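Local coordinates for protein Methylcobalamin\: coenzyme M methyltransferase (Methanosarcina mazei, PDB 4AY7) that probably transfers the methyl group of a methylated corrinoid to coenzyme M, as a zinc-dependent methyltransferase of methanogenesis, at residues A[118-121]-A[122-126]; A[153-157]-A[158-162]; A[39-42]-A[43-46]; A[290-294]-A[295-299]. One frame throughout, in Å; residues are numbered along the deposited sequence.

In the fold
All four contacts are local, each made by one continuous run of chain where it turns or enters a helix. Interaction 1 lies at the surface, in the loop before helix 130-144, and a beta turn holds it. Interactions 2 and 4 are buried and begin on strands 150-155 and 287-292 of the same parallel sheet; both turn from strand into helix on the zinc side of the barrel, on opposite sides of the chain's centre. Interaction 3 is partly buried and starts a helix from a loop next to a coenzyme M residue. In interactions 2 and 3 the hydrogen bonds that start the helix run from backbone amide to backbone carbonyl. Interaction 4 adds a serine hydroxyl cap and wider turns.

Interaction 1: A[118-121]-A[122-126]; sequences AAVP and ADLLQ
Pro121 and Leu124 close a type I beta turn, in which Leu124 N donates to Pro121 O at 3.1 Å with an N-H...O angle of 150°. The amide does not reach a lone pair of the carbonyl. It sits well above the carbonyl plane, 66° out of it. Leu124 CB also packs on this oxygen, 3.5 Å from Pro121 O.

The side chain of Leu124 then runs back over Val120 and the ring of Pro121. Its CG lies opposite the backbone N (chi1 -176°), and its two methyls part to different partners. Leu124 CD2 meets Val120 CG1 at 3.9 Å. Leu124 CD1 approaches the ring carbon Pro121 CD more loosely, at 4.1 Å. In both pairs the side chains meet at a slant.

The turn belongs to the long loop between strand 105-108 and helix 130-144 of this TIM-barrel protein, and it leads straight into a short 3-10 segment at 124-126. That segment begins with a second backbone bond, from Gln126 N to Asp123 O at 2.9 Å. On the inner side Leu124 is buried against Leu87 and Ala90 of helix 86-90, while Val120 rests on Ile187 of helix 178-202. Asp123 OD1 passes Pro121 CB at 3.7 Å, a plain van der Waals contact, and spends its charge on a salt bridge with Arg127.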
loop_
_atom_site.group_PDB
_atom_site.type_symbol
_atom_site.label_atom_id
_atom_site.label_comp_id
_atom_site.label_asym_id
_atom_site.label_seq_id
_atom_site.Cartn_x
_atom_site.Cartn_y
_atom_site.Cartn_z
ATOM N N ALA A 118 9.468 1.290 25.371
ATOM C CA ALA A 118 8.982 1.441 23.972
ATOM C C ALA A 118 8.432 2.801 23.762
ATOM O O ALA A 118 7.583 3.232 24.561
ATOM C CB ALA A 118 7.915 0.423 23.670
ATOM N N ALA A 119 8.905 3.508 22.753
ATOM C CA ALA A 119 8.435 4.868 22.493
ATOM C C ALA A 119 8.718 5.138 21.019
ATOM O O ALA A 119 9.468 4.446 20.387
ATOM C CB ALA A 119 9.182 5.884 23.375
ATOM N N VAL A 120 8.205 6.197 20.487
ATOM C CA VAL A 120 8.690 6.599 19.211
ATOM C C VAL A 120 9.963 7.402 19.427
ATOM O O VAL A 120 9.898 8.449 20.030
ATOM C CB VAL A 120 7.670 7.456 18.515
ATOM C CG1 VAL A 120 8.177 7.835 17.134
ATOM C CG2 VAL A 120 6.359 6.691 18.422
ATOM N N PRO A 121 11.074 6.963 18.868
ATOM C CA PRO A 121 12.322 7.708 19.006
ATOM C C PRO A 121 12.283 9.127 18.424
ATOM O O PRO A 121 11.611 9.364 17.435
ATOM C CB PRO A 121 13.379 6.789 18.339
ATOM C CG PRO A 121 12.618 5.711 17.604
ATOM C CD PRO A 121 11.146 5.944 17.805
ATOM N N ALA A 122 12.917 10.085 19.115
ATOM C CA ALA A 122 12.806 11.468 18.754
ATOM C C ALA A 122 13.383 11.678 17.383
ATOM O O ALA A 122 12.956 12.589 16.646
ATOM C CB ALA A 122 13.494 12.379 19.759
ATOM N N ASP A 123 14.288 10.802 16.976
ATOM C CA ASP A 123 14.913 10.964 15.701
ATOM C C ASP A 123 14.514 9.893 14.681
ATOM O O ASP A 123 15.322 9.538 13.798
ATOM C CB ASP A 123 16.423 10.966 15.876
ATOM C CG ASP A 123 16.941 9.627 16.400
ATOM O OD1 ASP A 123 16.145 8.806 16.953
ATOM O OD2 ASP A 123 18.146 9.372 16.271
ATOM N N LEU A 124 13.290 9.386 14.844
ATOM C CA LEU A 124 12.722 8.350 13.969
ATOM C C LEU A 124 13.108 8.570 12.501
ATOM O O LEU A 124 13.564 7.667 11.823
ATOM C CB LEU A 124 11.204 8.388 14.050
ATOM C CG LEU A 124 10.510 7.279 13.248
ATOM C CD1 LEU A 124 10.917 5.923 13.751
ATOM C CD2 LEU A 124 9.003 7.490 13.335
ATOM N N LEU A 125 12.956 9.798 12.020
ATOM C CA LEU A 125 13.121 10.042 10.571
ATOM C C LEU A 125 14.550 9.909 10.026
ATOM O O LEU A 125 14.782 9.823 8.819
ATOM C CB LEU A 125 12.486 11.389 10.215
ATOM C CG LEU A 125 10.939 11.522 10.342
ATOM C CD1 LEU A 125 10.542 12.923 9.880
ATOM C CD2 LEU A 125 10.043 10.453 9.603
ATOM N N GLN A 126 15.513 9.881 10.903
ATOM C CA GLN A 126 16.899 9.633 10.516
ATOM C C GLN A 126 17.308 8.185 10.624
ATOM O O GLN A 126 18.407 7.826 10.173
ATOM C CB GLN A 126 17.861 10.510 11.330
ATOM C CG GLN A 126 17.793 11.993 11.032
ATOM C CD GLN A 126 17.541 12.769 12.309
ATOM O OE1 GLN A 126 18.428 13.471 12.846
ATOM N NE2 GLN A 126 16.337 12.568 12.869
#

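Interaction 2: A[153-157]-A[158-162]; sequences GMEGP and VTVAS
Pro157, Val160 and Glu155 carry most of this contact, where strand 150-155 turns into helix 157-165. Pro157 is the first residue of the helix, directly after Gly156 at the N-cap. Its CB lies beside the next amide, 3.3 Å from Val158 N, and its carbonyl accepts from Ala161 N at 2.9 Å. That donor is tilted 30° from the carbonyl plane. Ala161 CB lies against the same oxygen, 3.5 Å from Pro157 O.

Val160 meets the N-cap residue with both its amide and a methyl. Its amide N bonds to Gly156 O at 2.9 Å, almost in line with the carbonyl. Its methyl CG2 lies against the same oxygen, 3.3 Å from Gly156 O, and 3.5 Å from Glu155 CG.

Glu155 reaches that methyl through its aliphatic part. CG stands between the backbone N and the carbonyl carbon (chi1 61°), and the chain bends sharply at chi2 (-89°). It crosses Val160 at about a right angle. Glu155 CB also passes Thr159 CG2, at 4.2 Å. The carboxylate turns elsewhere: Glu155 OE2 accepts from Val88 N.

This strand-to-helix step of the TIM barrel lies near the zinc site, with the side chain of Thr159 about 10 Å from the metal. Thr159 OG1 bonds to Asp211, just after strand 206-210. Pro157 packs on Ile209 of that strand, and helix 178-202 covers Val160 and Ala161 through Ala188.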
loop_
_atom_site.group_PDB
_atom_site.type_symbol
_atom_site.label_atom_id
_atom_site.label_comp_id
_atom_site.label_asym_id
_atom_site.label_seq_id
_atom_site.Cartn_x
_atom_site.Cartn_y
_atom_site.Cartn_z
ATOM N N GLY A 153 4.052 4.122 -0.205
ATOM C CA GLY A 153 3.570 2.929 0.446
ATOM C C GLY A 153 4.237 2.670 1.751
ATOM O O GLY A 153 5.452 2.985 1.928
ATOM N N MET A 154 3.492 2.091 2.687
ATOM C CA MET A 154 4.061 1.712 3.967
ATOM C C MET A 154 3.159 0.714 4.655
ATOM O O MET A 154 1.973 0.622 4.369
ATOM C CB MET A 154 4.271 2.931 4.850
ATOM C CG MET A 154 3.003 3.731 5.011
ATOM S SD MET A 154 3.093 5.228 6.036
ATOM C CE MET A 154 3.003 4.498 7.664
ATOM N N GLU A 155 3.731 -0.004 5.574
ATOM C CA GLU A 155 3.025 -0.864 6.527
ATOM C C GLU A 155 2.173 0.009 7.435
ATOM O O GLU A 155 2.525 1.117 7.779
ATOM C CB GLU A 155 4.037 -1.758 7.327
ATOM C CG GLU A 155 5.042 -1.017 8.145
ATOM C CD GLU A 155 6.333 -0.680 7.365
ATOM O OE1 GLU A 155 6.290 -0.381 6.138
ATOM O OE2 GLU A 155 7.398 -0.643 8.000
ATOM N N GLY A 156 0.952 -0.444 7.688
ATOM C CA GLY A 156 -0.029 0.345 8.430
ATOM C C GLY A 156 0.122 0.095 9.933
ATOM O O GLY A 156 0.877 -0.825 10.356
ATOM N N PRO A 157 -0.603 0.854 10.750
ATOM C CA PRO A 157 -0.313 0.802 12.173
ATOM C C PRO A 157 -0.596 -0.527 12.833
ATOM O O PRO A 157 0.097 -0.885 13.803
ATOM C CB PRO A 157 -1.153 1.901 12.773
ATOM C CG PRO A 157 -2.088 2.378 11.732
ATOM C CD PRO A 157 -1.568 1.917 10.398
ATOM N N VAL A 158 -1.527 -1.310 12.323
ATOM C CA VAL A 158 -1.790 -2.577 12.970
ATOM C C VAL A 158 -0.548 -3.476 12.769
ATOM O O VAL A 158 -0.036 -4.119 13.685
ATOM C CB VAL A 158 -3.066 -3.226 12.491
ATOM C CG1 VAL A 158 -3.339 -4.560 13.190
ATOM C CG2 VAL A 158 -4.224 -2.238 12.694
ATOM N N THR A 159 -0.081 -3.549 11.525
ATOM C CA THR A 159 1.078 -4.360 11.201
ATOM C C THR A 159 2.347 -3.861 11.902
ATOM O O THR A 159 3.142 -4.680 12.357
ATOM C CB THR A 159 1.160 -4.418 9.667
ATOM O OG1 THR A 159 -0.024 -5.098 9.215
ATOM C CG2 THR A 159 2.417 -5.194 9.130
ATOM N N VAL A 160 2.491 -2.533 12.054
ATOM C CA VAL A 160 3.627 -1.966 12.777
ATOM C C VAL A 160 3.559 -2.374 14.240
ATOM O O VAL A 160 4.580 -2.788 14.783
ATOM C CB VAL A 160 3.666 -0.408 12.723
ATOM C CG1 VAL A 160 4.670 0.129 13.717
ATOM C CG2 VAL A 160 3.943 0.059 11.297
ATOM N N ALA A 161 2.377 -2.352 14.858
ATOM C CA ALA A 161 2.276 -2.728 16.254
ATOM C C ALA A 161 2.653 -4.197 16.420
ATOM O O ALA A 161 3.379 -4.571 17.334
ATOM C CB ALA A 161 0.866 -2.522 16.769
ATOM N N SER A 162 2.132 -5.020 15.526
ATOM C CA SER A 162 2.373 -6.455 15.523
ATOM C C SER A 162 3.848 -6.784 15.354
ATOM O O SER A 162 4.388 -7.706 16.030
ATOM C CB SER A 162 1.588 -7.089 14.385
ATOM O OG SER A 162 1.714 -8.483 14.455
#

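Interaction 3: A[39-42]-A[43-46]; sequences TGIV and ELMD
Glu43 meets Val42 mainly through its backbone and CB, which lies 3.8 Å from Val42 C. Its carboxylate leads away to Leu333 N.

Leu44 comes next. It lies side by side with Ile41, both pointing the same way, and Leu44 CG sits 3.8 Å from Ile41 CG1. Its amide gives a weak bond to Ile41 O.

Met45 N makes the stronger bond to that carbonyl, 2.9 Å from Ile41 O and in the carbonyl plane. Its chain, extended at chi2 (174°), lies back along the start of the helix: Met45 CG packs 3.4 Å from Ile41 O, and Met45 CE reaches Val42 CG2 at 4.2 Å. Cut back to alanine, Met45 is likely to leave a gap beside Val42 and to deprive Trp52 and Leu65 of their contact with this side chain.

Asp46 N bonds to Val42 O at 2.9 Å, nearly straight at 171°. Its CB packs close by, 3.6 Å from Val42 O, while Asp46 OD1 pairs with Lys100 in a salt bridge.

This is the first turn of helix 42-48, with Ile41 at the N-cap. It directly follows the loop carrying Gln38, a coenzyme M residue, whose OE1 accepts from Gly40 N.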
loop_
_atom_site.group_PDB
_atom_site.type_symbol
_atom_site.label_atom_id
_atom_site.label_comp_id
_atom_site.label_asym_id
_atom_site.label_seq_id
_atom_site.Cartn_x
_atom_site.Cartn_y
_atom_site.Cartn_z
ATOM N N THR A 39 5.246 -2.205 -6.893
ATOM C CA THR A 39 5.392 -2.318 -8.354
ATOM C C THR A 39 6.745 -2.892 -8.875
ATOM O O THR A 39 7.039 -2.872 -10.071
ATOM C CB THR A 39 5.224 -0.900 -8.921
ATOM O OG1 THR A 39 6.198 -0.025 -8.327
ATOM C CG2 THR A 39 3.792 -0.370 -8.606
ATOM N N GLY A 40 7.594 -3.363 -7.984
ATOM C CA GLY A 40 8.898 -3.924 -8.397
ATOM C C GLY A 40 8.757 -5.285 -9.065
ATOM O O GLY A 40 8.198 -6.204 -8.461
ATOM N N ILE A 41 9.285 -5.412 -10.299
ATOM C CA ILE A 41 9.182 -6.680 -11.069
ATOM C C ILE A 41 10.553 -7.013 -11.601
ATOM O O ILE A 41 11.315 -6.110 -11.968
ATOM C CB ILE A 41 8.046 -6.668 -12.125
ATOM C CG1 ILE A 41 8.329 -5.680 -13.253
ATOM C CG2 ILE A 41 6.713 -6.287 -11.484
ATOM C CD1 ILE A 41 7.366 -5.739 -14.427
ATOM N N VAL A 42 10.879 -8.292 -11.546
ATOM C CA VAL A 42 12.200 -8.780 -11.919
ATOM C C VAL A 42 12.561 -8.379 -13.333
ATOM O O VAL A 42 13.709 -8.080 -13.572
ATOM C CB VAL A 42 12.327 -10.310 -11.715
ATOM C CG1 VAL A 42 13.685 -10.850 -12.183
ATOM C CG2 VAL A 42 12.066 -10.671 -10.253
ATOM N N GLU A 43 11.619 -8.413 -14.273
ATOM C CA GLU A 43 11.894 -8.024 -15.684
ATOM C C GLU A 43 12.511 -6.612 -15.719
ATOM O O GLU A 43 13.504 -6.371 -16.439
ATOM C CB GLU A 43 10.666 -8.111 -16.577
ATOM C CG GLU A 43 10.909 -7.625 -18.031
ATOM C CD GLU A 43 9.808 -7.983 -19.065
ATOM O OE1 GLU A 43 8.783 -8.677 -18.756
ATOM O OE2 GLU A 43 10.010 -7.561 -20.246
ATOM N N LEU A 44 11.974 -5.708 -14.918
ATOM C CA LEU A 44 12.414 -4.301 -14.911
ATOM C C LEU A 44 13.701 -4.170 -14.070
ATOM O O LEU A 44 14.637 -3.434 -14.459
ATOM C CB LEU A 44 11.302 -3.353 -14.444
ATOM C CG LEU A 44 10.186 -3.227 -15.495
ATOM C CD1 LEU A 44 9.140 -2.237 -15.041
ATOM C CD2 LEU A 44 10.751 -2.896 -16.900
ATOM N N MET A 45 13.816 -4.970 -13.008
ATOM C CA MET A 45 15.085 -4.990 -12.235
ATOM C C MET A 45 16.214 -5.296 -13.209
ATOM O O MET A 45 17.210 -4.621 -13.164
ATOM C CB MET A 45 15.116 -6.055 -11.145
ATOM C CG MET A 45 14.120 -5.797 -10.025
ATOM S SD MET A 45 14.183 -7.236 -8.959
ATOM C CE MET A 45 12.589 -7.150 -8.078
ATOM N N ASP A 46 16.038 -6.330 -14.018
ATOM C CA ASP A 46 17.033 -6.721 -15.040
ATOM C C ASP A 46 17.303 -5.622 -16.087
ATOM O O ASP A 46 18.452 -5.329 -16.350
ATOM C CB ASP A 46 16.601 -8.040 -15.708
ATOM C CG ASP A 46 16.854 -9.245 -14.801
ATOM O OD1 ASP A 46 17.370 -9.070 -13.667
ATOM O OD2 ASP A 46 16.577 -10.383 -15.195
#

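Interaction 4: A[290-294]-A[295-299]; sequences GNVSS and PFTLL
Ser293 provides most of the hydrogen bonds here, through both its side chain and its backbone. It is the N-cap residue of the short helix 294-298, and its OG caps the helix by accepting from Phe296 N at 3.1 Å, with an angle of 154°. The group is placed there by its torsion, since OG points opposite the backbone N (chi1 175°), beside the carbonyl. Without the hydroxyl, as with an alanine here, the Phe296 amide would probably lack its capping acceptor and the first turn would be less firmly held.

Backbone bonds continue the turn. Ser293 O takes two donors, Leu298 N at 2.9 Å, close to the C=O line, and Thr297 N at 3.1 Å, which stands above the carbonyl plane. Leu299 N bonds to Ser294 O at 3.1 Å. The bonds to Leu298 and Leu299 span five residues, the mark of a wider pi-type turn.

Apolar contacts are few. Val292 CG1 meets Thr297 CG2 at 3.7 Å, the two side chains crossing at about a right angle. At the exposed Phe296, Pro295 CB lies over one face of the ring, 4.0 Å above its plane. Two polar ends bond outside: Thr297 OG1 to Glu309, and Ser294 OG to the carbonyl of Gly326.

The segment joins strand 287-292 of the TIM barrel to a short helix at the strand's C-terminal end, before helix 303-315. Such ends typically form the active site of this fold, and here the side chain of Ser294 is about 4 Å from that of the zinc ligand Cys325.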
loop_
_atom_site.group_PDB
_atom_site.type_symbol
_atom_site.label_atom_id
_atom_site.label_comp_id
_atom_site.label_asym_id
_atom_site.label_seq_id
_atom_site.Cartn_x
_atom_site.Cartn_y
_atom_site.Cartn_z
ATOM N N GLY A 290 -8.655 -1.180 -7.270
ATOM C CA GLY A 290 -8.382 -2.609 -7.546
ATOM C C GLY A 290 -8.877 -3.019 -8.906
ATOM O O GLY A 290 -8.981 -2.169 -9.759
ATOM N N ASN A 291 -9.194 -4.299 -9.138
ATOM C CA ASN A 291 -9.057 -5.417 -8.186
ATOM C C ASN A 291 -8.460 -6.668 -8.853
ATOM O O ASN A 291 -8.870 -7.818 -8.547
ATOM C CB ASN A 291 -10.424 -5.771 -7.625
ATOM C CG ASN A 291 -11.401 -6.162 -8.707
ATOM O OD1 ASN A 291 -11.073 -6.073 -9.889
ATOM N ND2 ASN A 291 -12.595 -6.564 -8.320
ATOM N N VAL A 292 -7.557 -6.464 -9.808
ATOM C CA VAL A 292 -7.214 -7.540 -10.686
ATOM C C VAL A 292 -6.224 -8.444 -9.918
ATOM O O VAL A 292 -5.234 -7.957 -9.322
ATOM C CB VAL A 292 -6.684 -7.049 -12.088
ATOM C CG1 VAL A 292 -6.344 -8.284 -12.968
ATOM C CG2 VAL A 292 -7.723 -6.139 -12.798
ATOM N N SER A 293 -6.510 -9.756 -9.906
ATOM C CA SER A 293 -5.798 -10.669 -9.007
ATOM C C SER A 293 -4.314 -10.671 -9.330
ATOM O O SER A 293 -3.913 -11.046 -10.419
ATOM C CB SER A 293 -6.264 -12.072 -9.247
ATOM O OG SER A 293 -5.530 -13.020 -8.477
ATOM N N SER A 294 -3.487 -10.304 -8.378
ATOM C CA SER A 294 -2.026 -10.394 -8.622
ATOM C C SER A 294 -1.498 -11.843 -8.853
ATOM O O SER A 294 -0.787 -12.075 -9.798
ATOM C CB SER A 294 -1.209 -9.732 -7.494
ATOM O OG SER A 294 -1.471 -8.313 -7.556
ATOM N N PRO A 295 -1.834 -12.783 -7.960
ATOM C CA PRO A 295 -1.306 -14.142 -8.136
ATOM C C PRO A 295 -1.962 -14.961 -9.234
ATOM O O PRO A 295 -1.269 -15.807 -9.836
ATOM C CB PRO A 295 -1.514 -14.784 -6.727
ATOM C CG PRO A 295 -2.743 -14.078 -6.197
ATOM C CD PRO A 295 -2.572 -12.638 -6.670
ATOM N N PHE A 296 -3.256 -14.772 -9.522
ATOM C CA PHE A 296 -3.940 -15.629 -10.489
ATOM C C PHE A 296 -4.320 -14.997 -11.823
ATOM O O PHE A 296 -4.830 -15.658 -12.750
ATOM C CB PHE A 296 -5.043 -16.431 -9.824
ATOM C CG PHE A 296 -4.589 -17.122 -8.555
ATOM C CD1 PHE A 296 -3.590 -18.100 -8.605
ATOM C CD2 PHE A 296 -5.079 -16.743 -7.306
ATOM C CE1 PHE A 296 -3.148 -18.732 -7.446
ATOM C CE2 PHE A 296 -4.630 -17.355 -6.134
ATOM C CZ PHE A 296 -3.650 -18.351 -6.201
ATOM N N THR A 297 -4.027 -13.730 -12.001
ATOM C CA THR A 297 -4.307 -13.156 -13.279
ATOM C C THR A 297 -3.139 -12.365 -13.802
ATOM O O THR A 297 -2.635 -12.597 -14.925
ATOM C CB THR A 297 -5.600 -12.303 -13.217
ATOM O OG1 THR A 297 -6.696 -13.112 -12.732
ATOM C CG2 THR A 297 -5.899 -11.635 -14.532
ATOM N N LEU A 298 -2.671 -11.448 -12.990
ATOM C CA LEU A 298 -1.649 -10.566 -13.500
ATOM C C LEU A 298 -0.310 -11.336 -13.702
ATOM O O LEU A 298 0.408 -11.087 -14.676
ATOM C CB LEU A 298 -1.602 -9.388 -12.537
ATOM C CG LEU A 298 -1.191 -7.986 -12.940
ATOM C CD1 LEU A 298 -1.832 -7.364 -14.146
ATOM C CD2 LEU A 298 -1.465 -7.154 -11.670
ATOM N N LEU A 299 0.013 -12.254 -12.792
ATOM C CA LEU A 299 1.279 -12.962 -12.806
ATOM C C LEU A 299 1.258 -13.947 -13.976
ATOM O O LEU A 299 2.133 -13.860 -14.792
ATOM C CB LEU A 299 1.566 -13.632 -11.445
ATOM C CG LEU A 299 2.581 -14.778 -11.335
ATOM C CD1 LEU A 299 3.961 -14.309 -11.860
ATOM C CD2 LEU A 299 2.634 -15.314 -9.906
#